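Long-range contacts in PA1221 (Pseudomonas aeruginosa, PDB 4DG8), which is an AMP-binding enzyme of the ANL clan, with a phosphopantetheine attachment region in its sequence, and holds adenosine monophosphate in this structure: residues Pro442-Cys447 with Ala470-Leu475; Asp446-Val451 with Ala505-Arg510. All coordinates share one frame; numbering follows the deposited sequence.

Interaction 1. Residues Pro442-Cys447 with Ala470-Leu475; sequences PGILDC and ASPQAL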
ATOM      1  N   PRO A 442     -23.257  21.833  11.074  1.00 64.39           N
ATOM      2  CA  PRO A 442     -23.964  22.995  11.619  1.00 68.47           C
ATOM      3  C   PRO A 442     -23.780  23.061  13.134  1.00 64.42           C
ATOM      4  O   PRO A 442     -23.810  22.024  13.805  1.00 66.04           O
ATOM      5  CB  PRO A 442     -25.419  22.699  11.263  1.00 70.28           C
ATOM      6  CG  PRO A 442     -25.486  21.204  11.319  1.00 69.03           C
ATOM      7  CD  PRO A 442     -24.155  20.692  10.838  1.00 63.45           C
ATOM      8  N   GLY A 443     -23.572  24.265  13.660  1.00 60.32           N
ATOM      9  CA  GLY A 443     -23.346  24.442  15.084  1.00 60.43           C
ATOM     10  C   GLY A 443     -21.875  24.394  15.473  1.00 65.71           C
ATOM     11  O   GLY A 443     -21.513  24.773  16.587  1.00 67.48           O
ATOM     12  N   ILE A 444     -21.020  23.926  14.566  1.00 59.30           N
ATOM     13  CA  ILE A 444     -19.582  23.948  14.826  1.00 60.61           C
ATOM     14  C   ILE A 444     -18.937  25.195  14.224  1.00 60.31           C
ATOM     15  O   ILE A 444     -19.101  25.472  13.031  1.00 51.21           O
ATOM     16  CB  ILE A 444     -18.871  22.677  14.306  1.00 52.98           C
ATOM     17  CG1 ILE A 444     -19.598  21.426  14.804  1.00 47.79           C
ATOM     18  CG2 ILE A 444     -17.396  22.668  14.742  1.00 51.43           C
ATOM     19  CD1 ILE A 444     -18.792  20.157  14.687  1.00 49.69           C
ATOM     20  N   LEU A 445     -18.224  25.950  15.061  1.00 58.25           N
ATOM     21  CA  LEU A 445     -17.514  27.143  14.607  1.00 59.01           C
ATOM     22  C   LEU A 445     -16.137  26.785  14.054  1.00 65.73           C
ATOM     23  O   LEU A 445     -15.887  26.919  12.855  1.00 70.11           O
ATOM     24  CB  LEU A 445     -17.372  28.156  15.742  1.00 48.23           C
ATOM     25  N   ASP A 446     -15.249  26.336  14.936  1.00 64.83           N
ATOM     26  CA  ASP A 446     -13.907  25.913  14.530  1.00 62.86           C
ATOM     27  C   ASP A 446     -13.654  24.474  14.971  1.00 56.65           C
ATOM     28  O   ASP A 446     -14.330  23.961  15.867  1.00 60.85           O
ATOM     29  CB  ASP A 446     -12.844  26.845  15.128  1.00 68.34           C
ATOM     30  CG  ASP A 446     -11.520  26.778  14.385  1.00 70.35           C
ATOM     31  OD1 ASP A 446     -11.520  26.379  13.204  1.00 74.87           O
ATOM     32  OD2 ASP A 446     -10.476  27.134  14.974  1.00 72.52           O
ATOM     33  N   CYS A 447     -12.684  23.829  14.329  1.00 58.79           N
ATOM     34  CA  CYS A 447     -12.312  22.452  14.644  1.00 55.64           C
ATOM     35  C   CYS A 447     -10.831  22.183  14.369  1.00 54.22           C
ATOM     36  O   CYS A 447     -10.279  22.661  13.375  1.00 54.17           O
ATOM     37  CB  CYS A 447     -13.168  21.479  13.826  1.00 60.27           C
ATOM     38  SG  CYS A 447     -12.519  19.777  13.736  1.00 60.56           S
ATOM     39  N   ALA A 470     -24.035  20.127  19.517  1.00 61.86           N
ATOM     40  CA  ALA A 470     -23.584  20.113  18.118  1.00 66.18           C
ATOM     41  C   ALA A 470     -22.646  18.965  17.689  1.00 63.78           C
ATOM     42  O   ALA A 470     -22.073  19.023  16.598  1.00 63.36           O
ATOM     43  CB  ALA A 470     -22.968  21.460  17.749  1.00 69.31           C
ATOM     44  N   SER A 471     -22.454  17.963  18.545  1.00 62.58           N
ATOM     45  CA  SER A 471     -21.562  16.837  18.222  1.00 68.20           C
ATOM     46  C   SER A 471     -21.817  16.237  16.827  1.00 66.10           C
ATOM     47  O   SER A 471     -22.957  15.916  16.474  1.00 62.74           O
ATOM     48  CB  SER A 471     -21.673  15.740  19.292  1.00 69.68           C
ATOM     49  OG  SER A 471     -20.784  14.665  19.030  1.00 64.85           O
ATOM     50  N   PRO A 472     -20.742  16.076  16.037  1.00 64.12           N
ATOM     51  CA  PRO A 472     -20.785  15.660  14.626  1.00 61.76           C
ATOM     52  C   PRO A 472     -20.933  14.145  14.404  1.00 60.47           C
ATOM     53  O   PRO A 472     -20.137  13.563  13.666  1.00 56.58           O
ATOM     54  CB  PRO A 472     -19.422  16.119  14.103  1.00 57.50           C
ATOM     55  CG  PRO A 472     -18.521  15.954  15.284  1.00 58.31           C
ATOM     56  CD  PRO A 472     -19.361  16.335  16.486  1.00 61.12           C
ATOM     57  N   GLN A 473     -21.947  13.529  15.007  1.00 65.89           N
ATOM     58  CA  GLN A 473     -22.152  12.080  14.914  1.00 63.86           C
ATOM     59  C   GLN A 473     -22.573  11.618  13.519  1.00 52.50           C
ATOM     60  O   GLN A 473     -22.202  10.522  13.070  1.00 53.92           O
ATOM     61  CB  GLN A 473     -23.198  11.632  15.943  1.00 73.11           C
ATOM     62  CG  GLN A 473     -22.762  11.830  17.382  1.00 78.30           C
ATOM     63  CD  GLN A 473     -21.440  11.149  17.674  1.00 83.68           C
ATOM     64  OE1 GLN A 473     -21.253   9.971  17.360  1.00 86.08           O
ATOM     65  NE2 GLN A 473     -20.505  11.892  18.262  1.00 84.25           N
ATOM     66  N   ALA A 474     -23.349  12.458  12.843  1.00 51.23           N
ATOM     67  CA  ALA A 474     -23.881  12.115  11.527  1.00 57.55           C
ATOM     68  C   ALA A 474     -22.771  12.065  10.492  1.00 58.02           C
ATOM     69  O   ALA A 474     -22.861  11.318   9.517  1.00 65.48           O
ATOM     70  CB  ALA A 474     -24.966  13.099  11.106  1.00 51.49           C
ATOM     71  N   LEU A 475     -21.729  12.866  10.701  1.00 56.66           N
ATOM     72  CA  LEU A 475     -20.545  12.804   9.849  1.00 59.92           C
ATOM     73  C   LEU A 475     -19.759  11.513  10.100  1.00 49.80           C
ATOM     74  O   LEU A 475     -19.386  10.808   9.159  1.00 53.03           O
ATOM     75  CB  LEU A 475     -19.647  14.022  10.073  1.00 62.58           C
ATOM     76  CG  LEU A 475     -18.305  14.017   9.336  1.00 55.72           C
ATOM     77  CD1 LEU A 475     -18.489  13.815   7.830  1.00 49.14           C
ATOM     78  CD2 LEU A 475     -17.567  15.312   9.623  1.00 56.71           C
TER
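Where the chain turns into the edge strand 444-454, G443 and I444 meet A470 and P472, which lie on the approach to helix 473-478 just after the partner strand 457-466. The alpha carbons of G443 and A470 are 5.3 Å apart, and the methyl group of A470 rests on the carbonyl of G443, with CB 3.8 Å from O of G443. Glycine suits this position twice over: its phi is positive (91°), and it has no beta carbon in the direction from which the methyl of A470 approaches. I444 contributes most of the apolar surface on its side. CG1 of I444 is anti to the carbonyl carbon (chi1 -50°) and lies 3.9 Å from O of A470, while CD1 of I444 reaches CB of P472 at 4.1 Å, the two side chains crossing at about a right angle. P472 is the centre of an inverse gamma turn, closed by a weak bond from Q473 N to S471 O, and it also fills the N-cap position of the helix, where a rigid proline ring fits the bend. Beside this turn, NE2 of Q473 gives a nearly straight bond to OG of S471, 2.9 Å away and within the amide plane. W464 of strand 457-466 packs against both I444 and A470, whereas F438 of helix 431-439 covers P472.

Interaction 2. Residues Asp446-Val451 with Ala505-Arg510; sequences DCALLV and AALLRR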
ATOM      1  N   ASP A 446     -15.249  26.336  14.936  1.00 64.83           N
ATOM      2  CA  ASP A 446     -13.907  25.913  14.530  1.00 62.86           C
ATOM      3  C   ASP A 446     -13.654  24.474  14.971  1.00 56.65           C
ATOM      4  O   ASP A 446     -14.330  23.961  15.867  1.00 60.85           O
ATOM      5  CB  ASP A 446     -12.844  26.845  15.128  1.00 68.34           C
ATOM      6  CG  ASP A 446     -11.520  26.778  14.385  1.00 70.35           C
ATOM      7  OD1 ASP A 446     -11.520  26.379  13.204  1.00 74.87           O
ATOM      8  OD2 ASP A 446     -10.476  27.134  14.974  1.00 72.52           O
ATOM      9  N   CYS A 447     -12.684  23.829  14.329  1.00 58.79           N
ATOM     10  CA  CYS A 447     -12.312  22.452  14.644  1.00 55.64           C
ATOM     11  C   CYS A 447     -10.831  22.183  14.369  1.00 54.22           C
ATOM     12  O   CYS A 447     -10.279  22.661  13.375  1.00 54.17           O
ATOM     13  CB  CYS A 447     -13.168  21.479  13.826  1.00 60.27           C
ATOM     14  SG  CYS A 447     -12.519  19.777  13.736  1.00 60.56           S
ATOM     15  N   ALA A 448     -10.196  21.398  15.237  1.00 47.05           N
ATOM     16  CA  ALA A 448      -8.822  20.964  15.019  1.00 51.60           C
ATOM     17  C   ALA A 448      -8.663  19.441  15.122  1.00 51.68           C
ATOM     18  O   ALA A 448      -9.109  18.809  16.090  1.00 52.73           O
ATOM     19  CB  ALA A 448      -7.871  21.669  15.986  1.00 53.38           C
ATOM     20  N   LEU A 449      -8.023  18.867  14.109  1.00 45.10           N
ATOM     21  CA  LEU A 449      -7.707  17.453  14.095  1.00 47.22           C
ATOM     22  C   LEU A 449      -6.253  17.255  14.511  1.00 51.67           C
ATOM     23  O   LEU A 449      -5.351  17.886  13.962  1.00 57.16           O
ATOM     24  CB  LEU A 449      -7.954  16.853  12.707  1.00 42.33           C
ATOM     25  CG  LEU A 449      -9.417  16.834  12.245  1.00 42.49           C
ATOM     26  CD1 LEU A 449      -9.544  16.196  10.871  1.00 46.19           C
ATOM     27  CD2 LEU A 449     -10.279  16.100  13.256  1.00 39.85           C
ATOM     28  N   LEU A 450      -6.048  16.377  15.486  1.00 45.51           N
ATOM     29  CA  LEU A 450      -4.732  16.090  16.039  1.00 54.35           C
ATOM     30  C   LEU A 450      -4.424  14.607  15.862  1.00 59.39           C
ATOM     31  O   LEU A 450      -5.328  13.801  15.641  1.00 58.56           O
ATOM     32  CB  LEU A 450      -4.693  16.429  17.532  1.00 58.98           C
ATOM     33  CG  LEU A 450      -5.030  17.845  17.998  1.00 66.65           C
ATOM     34  CD1 LEU A 450      -4.987  17.903  19.521  1.00 69.63           C
ATOM     35  CD2 LEU A 450      -4.082  18.875  17.391  1.00 68.25           C
ATOM     36  N   VAL A 451      -3.146  14.251  15.953  1.00 58.13           N
ATOM     37  CA  VAL A 451      -2.739  12.852  15.890  1.00 58.75           C
ATOM     38  C   VAL A 451      -1.867  12.495  17.092  1.00 66.93           C
ATOM     39  O   VAL A 451      -1.032  13.295  17.517  1.00 68.33           O
ATOM     40  CB  VAL A 451      -1.977  12.524  14.581  1.00 51.83           C
ATOM     41  CG1 VAL A 451      -1.569  11.050  14.552  1.00 51.39           C
ATOM     42  CG2 VAL A 451      -2.828  12.862  13.362  1.00 48.58           C
ATOM     43  N   ALA A 505       0.378  21.085  21.421  1.00 95.52           N
ATOM     44  CA  ALA A 505       0.694  20.541  22.745  1.00 90.21           C
ATOM     45  C   ALA A 505      -0.369  20.884  23.790  1.00 82.85           C
ATOM     46  O   ALA A 505      -0.843  20.014  24.529  1.00 77.42           O
ATOM     47  CB  ALA A 505       2.067  21.021  23.206  1.00 95.36           C
ATOM     48  N   ALA A 506      -0.730  22.160  23.850  1.00 84.47           N
ATOM     49  CA  ALA A 506      -1.755  22.616  24.780  1.00 86.01           C
ATOM     50  C   ALA A 506      -3.059  21.862  24.548  1.00 75.78           C
ATOM     51  O   ALA A 506      -3.690  21.388  25.488  1.00 70.34           O
ATOM     52  CB  ALA A 506      -1.975  24.118  24.636  1.00 90.23           C
ATOM     53  N   LEU A 507      -3.448  21.753  23.283  1.00 71.71           N
ATOM     54  CA  LEU A 507      -4.686  21.086  22.909  1.00 69.62           C
ATOM     55  C   LEU A 507      -4.660  19.608  23.326  1.00 71.55           C
ATOM     56  O   LEU A 507      -5.566  19.128  24.033  1.00 67.78           O
ATOM     57  CB  LEU A 507      -4.910  21.237  21.401  1.00 67.43           C
ATOM     58  CG  LEU A 507      -6.315  21.014  20.827  1.00 63.74           C
ATOM     59  CD1 LEU A 507      -7.371  21.684  21.681  1.00 60.17           C
ATOM     60  CD2 LEU A 507      -6.377  21.516  19.394  1.00 65.52           C
ATOM     61  N   LEU A 508      -3.606  18.903  22.912  1.00 74.64           N
ATOM     62  CA  LEU A 508      -3.426  17.499  23.271  1.00 78.01           C
ATOM     63  C   LEU A 508      -3.594  17.320  24.774  1.00 79.00           C
ATOM     64  O   LEU A 508      -4.419  16.518  25.227  1.00 66.31           O
ATOM     65  CB  LEU A 508      -2.034  16.997  22.857  1.00 82.27           C
ATOM     66  CG  LEU A 508      -1.665  16.898  21.371  1.00 88.12           C
ATOM     67  CD1 LEU A 508      -0.149  16.766  21.185  1.00 90.28           C
ATOM     68  CD2 LEU A 508      -2.403  15.752  20.686  1.00 86.04           C
ATOM     69  N   ARG A 509      -2.819  18.086  25.541  1.00 88.34           N
ATOM     70  CA  ARG A 509      -2.815  17.954  26.994  1.00 94.55           C
ATOM     71  C   ARG A 509      -4.193  18.251  27.580  1.00 99.23           C
ATOM     72  O   ARG A 509      -4.661  17.547  28.475  1.00 99.39           O
ATOM     73  CB  ARG A 509      -1.763  18.872  27.620  1.00 96.40           C
ATOM     74  CG  ARG A 509      -1.190  18.346  28.923  1.00103.61           C
ATOM     75  CD  ARG A 509      -0.373  19.414  29.646  1.00116.41           C
ATOM     76  NE  ARG A 509       0.862  19.773  28.945  1.00124.53           N
ATOM     77  CZ  ARG A 509       0.979  20.790  28.092  1.00128.00           C
ATOM     78  NH1 ARG A 509      -0.070  21.557  27.819  1.00129.07           N
ATOM     79  NH2 ARG A 509       2.145  21.041  27.509  1.00127.46           N
ATOM     80  N   ARG A 510      -4.846  19.286  27.063  1.00102.07           N
ATOM     81  CA  ARG A 510      -6.165  19.667  27.552  1.00106.44           C
ATOM     82  C   ARG A 510      -7.208  18.628  27.161  1.00104.25           C
ATOM     83  O   ARG A 510      -8.343  18.679  27.629  1.00103.78           O
ATOM     84  CB  ARG A 510      -6.568  21.059  27.050  1.00111.56           C
ATOM     85  CG  ARG A 510      -7.656  21.734  27.891  1.00120.71           C
ATOM     86  CD  ARG A 510      -9.062  21.469  27.350  1.00124.38           C
ATOM     87  NE  ARG A 510     -10.056  21.371  28.419  1.00130.58           N
ATOM     88  CZ  ARG A 510     -11.373  21.377  28.228  1.00131.55           C
ATOM     89  NH1 ARG A 510     -11.871  21.491  27.004  1.00126.42           N
ATOM     90  NH2 ARG A 510     -12.195  21.280  29.266  1.00137.23           N
TER
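Strand 446-451 and helix 505-510 cross nearly perpendicularly, at 81°, with their axes 9.7 Å apart at closest approach and L450 opposite L508 in the register. Strand alternation decides which side chains take part: A448 and L450 project toward the helix, while L449 between them projects the other way. L450 carries most of the strand's share of the contact. Its CG is anti to the carbonyl carbon (chi1 -57°), and the CD1 methyl of L450 is wedged between two successive leucines, 3.6 Å from CG of L507 and equally 3.6 Å from CD2 of L508. CD2 of L507 also meets CB of A448 at 3.7 Å. A methyl suits A448, since CD2 of L507 already lies against it. L508 leaves the helix toward the flank, yet CD2 of L508 turns back to touch both CD1 and, at 4.0 Å, CB of L450; the same methyl of L508 lies 4.2 Å from the carbonyl O of V451. Branched aliphatic side chains fit such an interface, which is held together by apolar packing. L507 continues onto A463 of strand 457-466, and L511 adds to the cover over L450. On the other face of the sheet L449 packs against L431 and L434 of helix 431-439, so that the strand runs between the two helices.

How the interactions relate
Both contacts draw on strand 444-454 and overlap at D446 and C447, but interaction 1 uses its first residue and the turn before it, interaction 2 its middle, with centres 16 Å apart. Interaction 2 is the buried one, a strand-on-helix interface in which leucine and alanine methyls pack against each other. Interaction 1 is smaller and partly exposed, and in it side-chain carbons lie on backbone carbonyl oxygens as well as on each other; glycine and proline there serve the backbone turns. The helices differ too: 504-510 lies across the strand, whereas only the approach to helix 473-478 touches its beginning. Between the two, C447 packs on F438 of helix 431-439, and D446 OD1 forms a salt bridge with R439.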